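Aspartate aminotransferase (Thermotoga maritima, PDB 1O4S) catalyses the reversible, pyridoxal-phosphate-dependent transfer of an amino group between L-aspartate and 2-oxoglutarate, giving oxaloacetate and L-glutamate. Local coordinates at residues B[166-169]-B[170-173]; B[341-344]-B[345-348]; B[354-358]-B[359-363]. All coordinates share one frame; numbering follows the deposited sequence.

How the interactions relate
Three local contacts, met in series from the N terminus, illustrate a helix running out, a regular helix end and a loop between strands; none nests within or crosses another. Interaction 1 lies where helix 164-170 gives way to the loop before strand 175-180, in the part built on the seven-stranded sheet. Interaction 2 occupies the last two turns of helix 337-348, beside the four-stranded sheet. Strand 350-354 then leads into interaction 3, which closes the loop to strand 363-367. Interactions 2 and 3 touch, C341 SG packing 3.6 Å from P354 N. Interaction 1 stays about 10 Å from interaction 3 at the nearest atoms, yet E153, salt-bridged to K360, ends the strand on which L170 packs.

Interaction 1. Residues B[166-169]-B[170-173]; sequences EVEG and LLVG
V167 O is approached by two successive backbone amides as the helix runs out: L170 N gives it a hydrogen bond of 3.2 Å, and L171 N adds a weak one. The turn is tightened rather than regular, because the sounder bonds join residues three apart. L171 N binds E168 O at 3.3 Å with an N-H...O angle of 148°, whereas the four-residue bond from L170 N to E166 O is weak. Helix 164-170 is the linker of a beta-alpha-beta crossover in the seven-stranded sheet, carrying the chain from edge strand 148-153 to strand 175-180.

The two leucines lie over the carbonyl oxygens of the preceding turn. L170 brings its CG to 3.3 Å from E166 O, and its side chain continues onto N150 and V152 of strand 148-153. L171 has CG anti to its own carbonyl carbon (chi1 -67°), which folds the branch back so that CG sits 3.5 Å from V167 O and CD1 reaches 3.8 Å from E168 CA. The extended chain of E168 crosses it obliquely, with CG 4.1 Å from L171 CD1, and both side chains rest on R206 of helix 193-206. With an alanine in place of L171, the stem of E168 and the carbonyl of V167 would probably lose their apolar cover, opening a gap against R206. With the four-residue bonds already weak, the hydrocarbon of L170 and L171 over the carbonyls of E166 and V167 probably helps to keep water from the last turn.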
loop_
_atom_site.group_PDB
_atom_site.type_symbol
_atom_site.label_atom_id
_atom_site.label_comp_id
_atom_site.label_asym_id
_atom_site.label_seq_id
_atom_site.Cartn_x
_atom_site.Cartn_y
_atom_site.Cartn_z
ATOM N N GLU B 166 11.634 -1.900 33.880
ATOM C CA GLU B 166 12.703 -1.609 32.906
ATOM C C GLU B 166 12.264 -0.737 31.738
ATOM O O GLU B 166 13.091 -0.065 31.128
ATOM C CB GLU B 166 13.287 -2.945 32.396
ATOM C CG GLU B 166 14.042 -2.963 31.060
ATOM C CD GLU B 166 14.771 -4.297 30.820
ATOM O OE1 GLU B 166 15.389 -4.815 31.787
ATOM O OE2 GLU B 166 14.743 -4.835 29.686
ATOM N N VAL B 167 10.973 -0.754 31.416
ATOM C CA VAL B 167 10.436 0.077 30.340
ATOM C C VAL B 167 10.370 1.543 30.771
ATOM O O VAL B 167 10.727 2.437 29.994
ATOM C CB VAL B 167 9.031 -0.402 29.862
ATOM C CG1 VAL B 167 8.340 0.648 28.994
ATOM C CG2 VAL B 167 9.148 -1.725 29.093
ATOM N N GLU B 168 9.914 1.793 31.997
ATOM C CA GLU B 168 9.835 3.159 32.502
ATOM C C GLU B 168 11.234 3.738 32.612
ATOM O O GLU B 168 11.446 4.930 32.370
ATOM C CB GLU B 168 9.151 3.224 33.869
ATOM C CG GLU B 168 8.889 4.665 34.296
ATOM C CD GLU B 168 8.096 4.801 35.583
ATOM O OE1 GLU B 168 7.842 5.966 35.979
ATOM O OE2 GLU B 168 7.733 3.770 36.189
ATOM N N GLY B 169 12.174 2.864 32.979
ATOM C CA GLY B 169 13.570 3.217 33.136
ATOM C C GLY B 169 14.171 3.772 31.868
ATOM O O GLY B 169 15.054 4.626 31.949
ATOM N N LEU B 170 13.681 3.298 30.715
ATOM C CA LEU B 170 14.195 3.696 29.389
ATOM C C LEU B 170 13.484 4.866 28.740
ATOM O O LEU B 170 13.976 5.383 27.754
ATOM C CB LEU B 170 14.128 2.527 28.388
ATOM C CG LEU B 170 14.932 1.258 28.694
ATOM C CD1 LEU B 170 14.755 0.264 27.551
ATOM C CD2 LEU B 170 16.428 1.557 28.951
ATOM N N LEU B 171 12.326 5.266 29.251
ATOM C CA LEU B 171 11.577 6.359 28.632
ATOM C C LEU B 171 12.397 7.648 28.620
ATOM O O LEU B 171 12.988 8.049 29.639
ATOM C CB LEU B 171 10.263 6.620 29.372
ATOM C CG LEU B 171 9.190 5.540 29.304
ATOM C CD1 LEU B 171 8.169 5.771 30.379
ATOM C CD2 LEU B 171 8.528 5.527 27.934
ATOM N N VAL B 172 12.422 8.297 27.463
ATOM C CA VAL B 172 13.021 9.620 27.339
ATOM C C VAL B 172 12.003 10.581 26.698
ATOM O O VAL B 172 10.858 10.185 26.384
ATOM C CB VAL B 172 14.384 9.551 26.594
ATOM C CG1 VAL B 172 15.451 9.025 27.524
ATOM C CG2 VAL B 172 14.307 8.650 25.365
ATOM N N GLY B 173 12.393 11.847 26.542
ATOM C CA GLY B 173 11.517 12.856 25.949
ATOM C C GLY B 173 11.058 12.520 24.532
ATOM O O GLY B 173 9.926 12.792 24.129
#

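Interaction 2. Residues B[341-344]-B[345-348]; sequences CERL and LEEK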
loop_
_atom_site.group_PDB
_atom_site.type_symbol
_atom_site.label_atom_id
_atom_site.label_comp_id
_atom_site.label_asym_id
_atom_site.label_seq_id
_atom_site.Cartn_x
_atom_site.Cartn_y
_atom_site.Cartn_z
ATOM N N CYS B 341 20.251 -23.756 11.037
ATOM C CA CYS B 341 19.177 -23.822 10.048
ATOM C C CYS B 341 19.689 -24.200 8.668
ATOM O O CYS B 341 18.975 -24.872 7.915
ATOM C CB CYS B 341 18.445 -22.499 9.968
ATOM S SG CYS B 341 17.499 -22.149 11.449
ATOM N N GLU B 342 20.915 -23.767 8.343
ATOM C CA GLU B 342 21.552 -24.085 7.062
ATOM C C GLU B 342 21.789 -25.593 6.962
ATOM O O GLU B 342 21.526 -26.202 5.934
ATOM C CB GLU B 342 22.895 -23.329 6.897
ATOM C CG GLU B 342 22.729 -21.863 6.477
ATOM C CD GLU B 342 24.058 -21.092 6.371
ATOM O OE1 GLU B 342 25.138 -21.637 6.725
ATOM O OE2 GLU B 342 24.018 -19.914 5.919
ATOM N N ARG B 343 22.263 -26.173 8.053
ATOM C CA ARG B 343 22.651 -27.567 8.103
ATOM C C ARG B 343 21.449 -28.486 8.157
ATOM O O ARG B 343 21.431 -29.520 7.519
ATOM C CB ARG B 343 23.513 -27.810 9.332
ATOM C CG ARG B 343 24.864 -27.123 9.272
ATOM C CD ARG B 343 25.707 -27.233 10.543
ATOM N NE ARG B 343 26.743 -26.186 10.527
ATOM C CZ ARG B 343 28.028 -26.353 10.190
ATOM N NH1 ARG B 343 28.516 -27.556 9.860
ATOM N NH2 ARG B 343 28.844 -25.296 10.209
ATOM N N LEU B 344 20.455 -28.106 8.945
ATOM C CA LEU B 344 19.232 -28.878 9.070
ATOM C C LEU B 344 18.538 -28.891 7.714
ATOM O O LEU B 344 18.033 -29.923 7.280
ATOM C CB LEU B 344 18.324 -28.278 10.147
ATOM C CG LEU B 344 16.989 -28.983 10.403
ATOM C CD1 LEU B 344 17.173 -30.247 11.189
ATOM C CD2 LEU B 344 16.068 -28.062 11.141
ATOM N N LEU B 345 18.523 -27.754 7.037
ATOM C CA LEU B 345 17.994 -27.716 5.687
ATOM C C LEU B 345 18.766 -28.614 4.730
ATOM O O LEU B 345 18.169 -29.411 4.031
ATOM C CB LEU B 345 17.955 -26.298 5.144
ATOM C CG LEU B 345 17.350 -26.158 3.738
ATOM C CD1 LEU B 345 15.878 -26.653 3.672
ATOM C CD2 LEU B 345 17.445 -24.722 3.270
ATOM N N GLU B 346 20.093 -28.501 4.698
ATOM C CA GLU B 346 20.868 -29.225 3.697
ATOM C C GLU B 346 20.896 -30.732 4.008
ATOM O O GLU B 346 20.875 -31.530 3.091
ATOM C CB GLU B 346 22.269 -28.605 3.508
ATOM C CG GLU B 346 23.357 -29.077 4.481
ATOM C CD GLU B 346 24.607 -28.146 4.612
ATOM O OE1 GLU B 346 25.507 -28.488 5.434
ATOM O OE2 GLU B 346 24.700 -27.077 3.932
ATOM N N GLU B 347 20.872 -31.116 5.282
ATOM C CA GLU B 347 21.049 -32.521 5.671
ATOM C C GLU B 347 19.699 -33.258 5.835
ATOM O O GLU B 347 19.569 -34.423 5.455
ATOM C CB GLU B 347 21.896 -32.638 6.964
ATOM C CG GLU B 347 23.310 -32.036 6.852
ATOM C CD GLU B 347 24.134 -32.069 8.156
ATOM O OE1 GLU B 347 23.805 -32.872 9.068
ATOM O OE2 GLU B 347 25.137 -31.296 8.271
ATOM N N LYS B 348 18.725 -32.569 6.431
ATOM C CA LYS B 348 17.431 -33.155 6.790
ATOM C C LYS B 348 16.274 -32.609 5.963
ATOM O O LYS B 348 15.176 -33.139 6.047
ATOM C CB LYS B 348 17.110 -32.936 8.285
ATOM C CG LYS B 348 18.011 -33.682 9.286
ATOM C CD LYS B 348 18.115 -35.181 9.011
ATOM C CE LYS B 348 19.001 -35.844 10.023
ATOM N NZ LYS B 348 18.968 -37.316 9.880
#
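Four consecutive amides, those of L345 to K348, each bond to the carbonyl four residues back, from L345 N to C341 O at 3.0 Å through to K348 N to L344 O at 2.9 Å. This is the regular i to i+4 ladder of an alpha-helix, here the last two turns of helix 337-348, which lies beside the four-stranded mixed sheet that strand 44-45 shares with three strands from the C-terminal part of this aminotransferase. One side is apolar: C341 and L344 rest on strand 350-354, while L345 turns to L36 of helix 27-38.

On the other flank the side chains are charged. R343 and E346 run side by side in the same direction, with guanidinium and carboxylate planes 60° apart, but their charged atoms do not meet, R343 NH1 and E346 OE1 being 5.4 Å apart. E347 OE2 lies at a similar remove, 5.3 Å from R343 NH1, and its closer approach is to the aliphatic stem, 4.0 Å from R343 CB. The basic group therefore probably feels a diffuse pull from two carboxylates instead of a paired bond. F385 of helix 372-386 packs against both R343 and E347.

E346 has CG between its backbone N and carbonyl carbon (chi1 85°), a crowded position that lays the stem over the previous turn, with CG 3.6 Å from R343 O. At the C-terminal end L344 and K348 meet at about a right angle; the lysine chain bends at chi2 and its side chain touches D384, while L344 CD1 sits 4.0 Å from both K348 CB and K348 CG.

Interaction 3. Residues B[354-358]-B[359-363]; sequences PGSAF and LKPGF. With SO4 (sulfate ion), chain L.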
loop_
_atom_site.group_PDB
_atom_site.type_symbol
_atom_site.label_atom_id
_atom_site.label_comp_id
_atom_site.label_asym_id
_atom_site.label_seq_id
_atom_site.Cartn_x
_atom_site.Cartn_y
_atom_site.Cartn_z
ATOM N N PRO B 354 16.144 -18.783 11.444
ATOM C CA PRO B 354 17.102 -18.389 12.490
ATOM C C PRO B 354 16.528 -17.315 13.430
ATOM O O PRO B 354 16.000 -16.321 12.949
ATOM C CB PRO B 354 18.279 -17.849 11.689
ATOM C CG PRO B 354 18.144 -18.529 10.364
ATOM C CD PRO B 354 16.687 -18.600 10.086
ATOM N N GLY B 355 16.629 -17.534 14.746
ATOM C CA GLY B 355 16.272 -16.535 15.751
ATOM C C GLY B 355 16.958 -15.173 15.593
ATOM O O GLY B 355 16.404 -14.138 15.990
ATOM N N SER B 356 18.159 -15.188 15.015
ATOM C CA SER B 356 18.873 -13.972 14.574
ATOM C C SER B 356 17.997 -13.000 13.779
ATOM O O SER B 356 18.142 -11.786 13.887
ATOM C CB SER B 356 20.039 -14.333 13.647
ATOM O OG SER B 356 21.048 -14.983 14.326
ATOM N N ALA B 357 17.116 -13.540 12.947
ATOM C CA ALA B 357 16.212 -12.702 12.176
ATOM C C ALA B 357 15.306 -11.835 13.080
ATOM O O ALA B 357 14.854 -10.754 12.691
ATOM C CB ALA B 357 15.406 -13.572 11.268
ATOM N N PHE B 358 15.049 -12.315 14.288
ATOM C CA PHE B 358 14.179 -11.662 15.259
ATOM C C PHE B 358 14.973 -10.969 16.388
ATOM O O PHE B 358 14.425 -10.658 17.457
ATOM C CB PHE B 358 13.234 -12.718 15.817
ATOM C CG PHE B 358 12.537 -13.534 14.743
ATOM C CD1 PHE B 358 11.373 -13.062 14.141
ATOM C CD2 PHE B 358 13.049 -14.766 14.324
ATOM C CE1 PHE B 358 10.693 -13.829 13.131
ATOM C CE2 PHE B 358 12.403 -15.531 13.321
ATOM C CZ PHE B 358 11.219 -15.035 12.718
ATOM N N LEU B 359 16.263 -10.748 16.131
ATOM C CA LEU B 359 17.228 -10.176 17.080
ATOM C C LEU B 359 17.427 -10.986 18.356
ATOM O O LEU B 359 17.760 -10.429 19.400
ATOM C CB LEU B 359 16.867 -8.726 17.425
ATOM C CG LEU B 359 16.609 -7.840 16.200
ATOM C CD1 LEU B 359 16.426 -6.358 16.595
ATOM C CD2 LEU B 359 17.730 -8.028 15.170
ATOM N N LYS B 360 17.249 -12.297 18.267
ATOM C CA LYS B 360 17.473 -13.197 19.395
ATOM C C LYS B 360 18.240 -14.435 18.937
ATOM O O LYS B 360 17.634 -15.496 18.689
ATOM C CB LYS B 360 16.157 -13.598 20.060
ATOM C CG LYS B 360 16.372 -14.336 21.382
ATOM C CD LYS B 360 16.595 -13.372 22.526
ATOM C CE LYS B 360 16.916 -14.137 23.797
ATOM N NZ LYS B 360 16.925 -13.267 24.983
ATOM N N PRO B 361 19.562 -14.291 18.812
ATOM C CA PRO B 361 20.438 -15.402 18.424
ATOM C C PRO B 361 20.398 -16.595 19.391
ATOM O O PRO B 361 20.028 -16.463 20.550
ATOM C CB PRO B 361 21.835 -14.762 18.410
ATOM C CG PRO B 361 21.562 -13.263 18.235
ATOM C CD PRO B 361 20.314 -13.037 19.022
ATOM N N GLY B 362 20.774 -17.765 18.895
ATOM C CA GLY B 362 20.748 -18.976 19.685
ATOM C C GLY B 362 19.375 -19.601 19.820
ATOM O O GLY B 362 19.161 -20.457 20.676
ATOM N N PHE B 363 18.446 -19.167 18.975
ATOM C CA PHE B 363 17.085 -19.693 18.939
ATOM C C PHE B 363 16.713 -19.938 17.493
ATOM O O PHE B 363 17.341 -19.421 16.571
ATOM C CB PHE B 363 16.098 -18.697 19.548
ATOM C CG PHE B 363 16.131 -18.637 21.054
ATOM C CD1 PHE B 363 17.012 -17.769 21.718
ATOM C CD2 PHE B 363 15.268 -19.426 21.808
ATOM C CE1 PHE B 363 17.036 -17.695 23.117
ATOM C CE2 PHE B 363 15.278 -19.367 23.207
ATOM C CZ PHE B 363 16.170 -18.510 23.872
HETATM S S SO4 L . 17.566 -16.435 27.318
HETATM O O1 SO4 L . 16.675 -15.723 26.393
HETATM O O2 SO4 L . 18.165 -17.607 26.645
HETATM O O3 SO4 L . 18.635 -15.485 27.649
HETATM O O4 SO4 L . 16.840 -16.790 28.546
#
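G355 is pressed so closely against K360 and F363 that a side chain would have nowhere to go: a CB here would fall only 2.5 Å from both K360 O and F363 O. Its bare backbone is bonded on two sides instead. G355 N donates to F363 O at 2.7 Å, joining the end of strand 350-354 to the start of its antiparallel neighbour 363-367. G355 O takes two amides, F358 N and K360 N, from opposite faces of its carbonyl plane.

The bond from K360 N to G355 O, 3.0 Å long and 159° at the hydrogen, encloses the one from L359 N to S356 O, and L359 has positive phi (61°). Together these make a Schellman motif closing the 3-10 turn 355-357, with a leucine at the left-handed position where glycine is common. S356 OG, which lies near P361 CB, is hydrogen-bonded to D337 at the start of helix 337-348. The F358 ring, meanwhile, has A357 CB above one face, toward its rim, and G355 CA at its edge, in plane, and stands beside R365 and N185, which by similarity bind aspartate.

K360 has CG anti to its backbone N (chi1 -170°) and a bend at chi2, which carry NZ to a sulfate ion, probably from the crystallisation liquor. NZ bonds to sulfate O1 at 2.8 Å, and is also salt-bridged to E153. The anion is further held by the backbone amides of M156 and S157. Sulfate O2 lies at the edge of the F363 ring, 3.5 Å from F363 CZ, while that ring runs nearly parallel to F330.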